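Local atomic coordinates of short chain dehydrogenase (Rhodopseudomonas palustris, PDB entry 3H7A), a protein that probably catalyses NAD(P)-dependent oxidation or reduction of an alcohol or carbonyl substrate whose identity is not known. Residues Ala36-Asn40 and Gly41-Ala45; Ala114-Ala117 and Gly118-Gly122. One frame throughout, in Å; residues are numbered along the deposited sequence.

Interaction 1 of 2, residues Ala36-Asn40 and Gly41-Ala45; sequences AGRRN and GEKLA
R38 lies along L44 and reaches K43 across the turn that leads out of the second strand of the Rossmann fold, 33-38, toward helix 45-53. Its CB points at the 41-45 turn, and the first torsion sets CG between the backbone N and the carbonyl carbon (chi1 71°), bringing the chain against L44. R38 CG lies 3.7 Å from L44 CG, and R38 CD 3.6 Å from the same atom, the two side chains sliding past each other in opposite directions. A bend at chi3 (-73°) then carries the head group over to K43. R38 NE and NH1 approach K43 CB, NH1 to 3.6 Å, while R38 NH2 is 3.5 Å from K43 CD; the aliphatic part of the lysine thus covers one face of the guanidinium, near its rim. With R38 replaced by an alanine, which has neither the methylenes nor the charged head, L44 CG and the K43 methylenes would probably lose the surface they lie against. In related short-chain dehydrogenases this turn borders the adenosine end of the cofactor, where such arginines can meet the 2'-phosphate of NADP; that role is only inferred here. Deeper, L44 also packs on A60 of strand 57-62. The G41 amide is held by the S62 hydroxyl, and the 3-10 turn is closed by K43 N, which donates to N40 O at 3.0 Å from above the carbonyl plane, with a bent N-H...O angle of 143°. L44 CD1 ends 3.5 Å from A36 O.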
loop_
_atom_site.group_PDB
_atom_site.type_symbol
_atom_site.label_atom_id
_atom_site.label_comp_id
_atom_site.label_asym_id
_atom_site.label_seq_id
_atom_site.Cartn_x
_atom_site.Cartn_y
_atom_site.Cartn_z
ATOM N N ALA B 36 -22.791 -18.311 18.819
ATOM C CA ALA B 36 -21.444 -18.106 19.281
ATOM C C ALA B 36 -20.730 -19.434 19.250
ATOM O O ALA B 36 -21.225 -20.424 19.788
ATOM C CB ALA B 36 -21.474 -17.542 20.697
ATOM N N GLY B 37 -19.570 -19.472 18.604
ATOM C CA GLY B 37 -18.769 -20.684 18.550
ATOM C C GLY B 37 -17.363 -20.492 19.084
ATOM O O GLY B 37 -16.726 -19.473 18.823
ATOM N N ARG B 38 -16.900 -21.456 19.876
ATOM C CA ARG B 38 -15.491 -21.562 20.263
ATOM C C ARG B 38 -15.173 -23.052 20.353
ATOM O O ARG B 38 -16.096 -23.860 20.335
ATOM C CB ARG B 38 -15.217 -20.830 21.584
ATOM C CG ARG B 38 -15.790 -21.496 22.814
ATOM C CD ARG B 38 -15.470 -20.722 24.075
ATOM N NE ARG B 38 -14.071 -20.834 24.475
ATOM C CZ ARG B 38 -13.520 -20.135 25.465
ATOM N NH1 ARG B 38 -14.235 -19.256 26.158
ATOM N NH2 ARG B 38 -12.248 -20.311 25.762
ATOM N N ARG B 39 -13.892 -23.423 20.408
ATOM C CA ARG B 39 -13.517 -24.847 20.445
ATOM C C ARG B 39 -14.220 -25.617 21.553
ATOM O O ARG B 39 -14.805 -26.655 21.289
ATOM C CB ARG B 39 -11.996 -25.069 20.497
ATOM C CG ARG B 39 -11.367 -25.227 19.117
ATOM C CD ARG B 39 -10.285 -26.301 19.106
ATOM N NE ARG B 39 -8.966 -25.790 19.486
ATOM C CZ ARG B 39 -8.063 -25.307 18.632
ATOM N NH1 ARG B 39 -6.890 -24.877 19.081
ATOM N NH2 ARG B 39 -8.325 -25.249 17.328
ATOM N N ASN B 40 -14.207 -25.089 22.773
ATOM C CA ASN B 40 -14.958 -25.713 23.866
ATOM C C ASN B 40 -16.186 -24.891 24.264
ATOM O O ASN B 40 -16.087 -23.944 25.048
ATOM C CB ASN B 40 -14.047 -26.001 25.073
ATOM C CG ASN B 40 -14.794 -26.637 26.247
ATOM O OD1 ASN B 40 -14.584 -26.252 27.394
ATOM N ND2 ASN B 40 -15.669 -27.604 25.961
ATOM N N GLY B 41 -17.338 -25.288 23.724
ATOM C CA GLY B 41 -18.595 -24.546 23.858
ATOM C C GLY B 41 -19.135 -24.409 25.265
ATOM O O GLY B 41 -19.890 -23.489 25.551
ATOM N N GLU B 42 -18.745 -25.325 26.145
ATOM C CA GLU B 42 -19.119 -25.243 27.552
ATOM C C GLU B 42 -18.502 -24.020 28.244
ATOM O O GLU B 42 -19.090 -23.480 29.175
ATOM C CB GLU B 42 -18.762 -26.541 28.279
ATOM C CG GLU B 42 -19.650 -27.729 27.862
ATOM C CD GLU B 42 -19.174 -29.079 28.404
ATOM O OE1 GLU B 42 -20.016 -30.000 28.522
ATOM O OE2 GLU B 42 -17.964 -29.226 28.708
ATOM N N LYS B 43 -17.343 -23.566 27.763
ATOM C CA LYS B 43 -16.716 -22.324 28.249
ATOM C C LYS B 43 -17.473 -21.039 27.869
ATOM O O LYS B 43 -17.178 -19.966 28.389
ATOM C CB LYS B 43 -15.256 -22.239 27.796
ATOM C CG LYS B 43 -14.249 -22.806 28.789
ATOM C CD LYS B 43 -12.835 -22.783 28.204
ATOM C CE LYS B 43 -11.803 -22.252 29.207
ATOM N NZ LYS B 43 -11.468 -23.251 30.257
ATOM N N LEU B 44 -18.462 -21.156 26.982
ATOM C CA LEU B 44 -19.351 -20.037 26.652
ATOM C C LEU B 44 -20.451 -19.814 27.680
ATOM O O LEU B 44 -21.186 -18.836 27.577
ATOM C CB LEU B 44 -19.993 -20.225 25.271
ATOM C CG LEU B 44 -19.069 -20.199 24.057
ATOM C CD1 LEU B 44 -19.659 -20.912 22.848
ATOM C CD2 LEU B 44 -18.676 -18.768 23.724
ATOM N N ALA B 45 -20.576 -20.717 28.652
ATOM C CA ALA B 45 -21.637 -20.624 29.671
ATOM C C ALA B 45 -21.699 -19.300 30.454
ATOM O O ALA B 45 -22.794 -18.776 30.640
ATOM C CB ALA B 45 -21.613 -21.836 30.620
#

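Interaction 2 of 2, residues Ala114-Ala117 and Gly118-Gly122; sequences ACWA and GFVSG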
loop_
_atom_site.group_PDB
_atom_site.type_symbol
_atom_site.label_atom_id
_atom_site.label_comp_id
_atom_site.label_asym_id
_atom_site.label_seq_id
_atom_site.Cartn_x
_atom_site.Cartn_y
_atom_site.Cartn_z
ATOM N N ALA B 114 -6.604 -19.753 10.626
ATOM C CA ALA B 114 -6.715 -18.309 10.356
ATOM C C ALA B 114 -7.079 -17.898 8.929
ATOM O O ALA B 114 -7.380 -16.734 8.680
ATOM C CB ALA B 114 -5.418 -17.613 10.769
ATOM N N CYS B 115 -7.011 -18.832 7.991
ATOM C CA CYS B 115 -7.229 -18.504 6.600
ATOM C C CYS B 115 -8.279 -19.405 5.931
ATOM O O CYS B 115 -9.274 -18.915 5.395
ATOM C CB CYS B 115 -5.916 -18.574 5.831
ATOM S SG CYS B 115 -6.193 -18.141 4.090
ATOM N N TRP B 116 -8.030 -20.715 5.981
ATOM C CA TRP B 116 -8.925 -21.746 5.466
ATOM C C TRP B 116 -10.280 -21.625 6.132
ATOM O O TRP B 116 -11.300 -21.559 5.467
ATOM C CB TRP B 116 -8.315 -23.130 5.726
ATOM C CG TRP B 116 -9.282 -24.292 5.628
ATOM C CD1 TRP B 116 -9.775 -25.044 6.661
ATOM C CD2 TRP B 116 -9.861 -24.828 4.430
ATOM N NE1 TRP B 116 -10.630 -26.010 6.177
ATOM C CE2 TRP B 116 -10.697 -25.899 4.813
ATOM C CE3 TRP B 116 -9.753 -24.506 3.072
ATOM C CZ2 TRP B 116 -11.422 -26.645 3.887
ATOM C CZ3 TRP B 116 -10.467 -25.250 2.152
ATOM C CH2 TRP B 116 -11.296 -26.309 2.565
ATOM N N ALA B 117 -10.275 -21.520 7.450
ATOM C CA ALA B 117 -11.518 -21.403 8.201
ATOM C C ALA B 117 -12.313 -20.173 7.792
ATOM O O ALA B 117 -13.550 -20.204 7.764
ATOM C CB ALA B 117 -11.218 -21.363 9.659
ATOM N N GLY B 118 -11.602 -19.097 7.458
ATOM C CA GLY B 118 -12.208 -17.862 7.013
ATOM C C GLY B 118 -12.800 -17.977 5.641
ATOM O O GLY B 118 -13.865 -17.435 5.385
ATOM N N PHE B 119 -12.095 -18.668 4.751
ATOM C CA PHE B 119 -12.613 -18.927 3.410
ATOM C C PHE B 119 -13.922 -19.710 3.471
ATOM O O PHE B 119 -14.871 -19.381 2.762
ATOM C CB PHE B 119 -11.585 -19.678 2.558
ATOM C CG PHE B 119 -12.179 -20.340 1.327
ATOM C CD1 PHE B 119 -12.607 -19.576 0.251
ATOM C CD2 PHE B 119 -12.301 -21.722 1.261
ATOM C CE1 PHE B 119 -13.154 -20.174 -0.878
ATOM C CE2 PHE B 119 -12.854 -22.337 0.142
ATOM C CZ PHE B 119 -13.280 -21.558 -0.929
ATOM N N VAL B 120 -13.971 -20.734 4.319
ATOM C CA VAL B 120 -15.139 -21.606 4.373
ATOM C C VAL B 120 -16.300 -20.853 4.991
ATOM O O VAL B 120 -17.399 -20.856 4.431
ATOM C CB VAL B 120 -14.858 -22.951 5.081
ATOM C CG1 VAL B 120 -16.128 -23.801 5.178
ATOM C CG2 VAL B 120 -13.763 -23.724 4.320
ATOM N N SER B 121 -16.037 -20.169 6.105
ATOM C CA SER B 121 -17.031 -19.304 6.741
ATOM C C SER B 121 -17.575 -18.248 5.803
ATOM O O SER B 121 -18.775 -17.964 5.818
ATOM C CB SER B 121 -16.417 -18.593 7.931
ATOM O OG SER B 121 -15.968 -19.547 8.860
ATOM N N GLY B 122 -16.693 -17.658 5.002
ATOM C CA GLY B 122 -17.100 -16.613 4.089
ATOM C C GLY B 122 -17.983 -17.162 2.989
ATOM O O GLY B 122 -19.078 -16.647 2.756
#
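V120 CG2 sits over one face of the W116 indole, 3.8 Å from the centroid of the six-membered ring and 12° off its normal, a CH-pi contact between residues four apart on one side of a helix. V120 CG2 lies over the benzo half, away from the middle of the whole indole, and also comes to 3.5 Å from W116 O. A second apolar contact links W116 CZ3 to F119 CD2 at 4.1 Å, the two side chains meeting at a slant. W116 reaches both F119 and V120 because its CG is anti to the backbone N (chi1 163°), which swings the indole along the helix toward the following turn.

The backbone bonds belong to helix 104-132, the long helix that follows the fourth strand of the Rossmann fold and that in classical short-chain dehydrogenases takes part in subunit association. Here too F119 stacks on F107 of a neighbouring subunit, whereas A117 and S121 face F89 of strand 84-89. F119 N donates to C115 O at 2.9 Å and V120 N to W116 O at 3.0 Å, both regular i to i+4 bonds, although the helix opens into a wider pi-type turn at 114-116. Among the side chains, W116 NE1 makes weak hydrogen bonds with R66 O and E68 OE1.

A117 O differs in being gripped twice by one residue. S121 N reaches A117 O at 3.0 Å, and S121 OG, folded back beside its own backbone N (chi1 -60°), donates to the same A117 O at 2.7 Å. The two donors arrive from opposite faces of the carbonyl plane, and the buried hydroxyl is satisfied within the helix itself.

Overall arrangement
Interaction 1 lies near the edge of the fold and is partly buried; interaction 2 is wholly buried nearer the centre of the chain. Their centres are 19 Å apart and they do not touch, the nearest atoms being about 9 Å from each other. Residues 36-45 join a strand of the parallel sheet to the helix that follows, with charged side chains spread over an apolar base. Residues 114-122 stay inside one helix, relying on aromatic packing and regular backbone bonds. No other chain of the assembly touches interaction 1, whereas interaction 2 also packs against a second subunit.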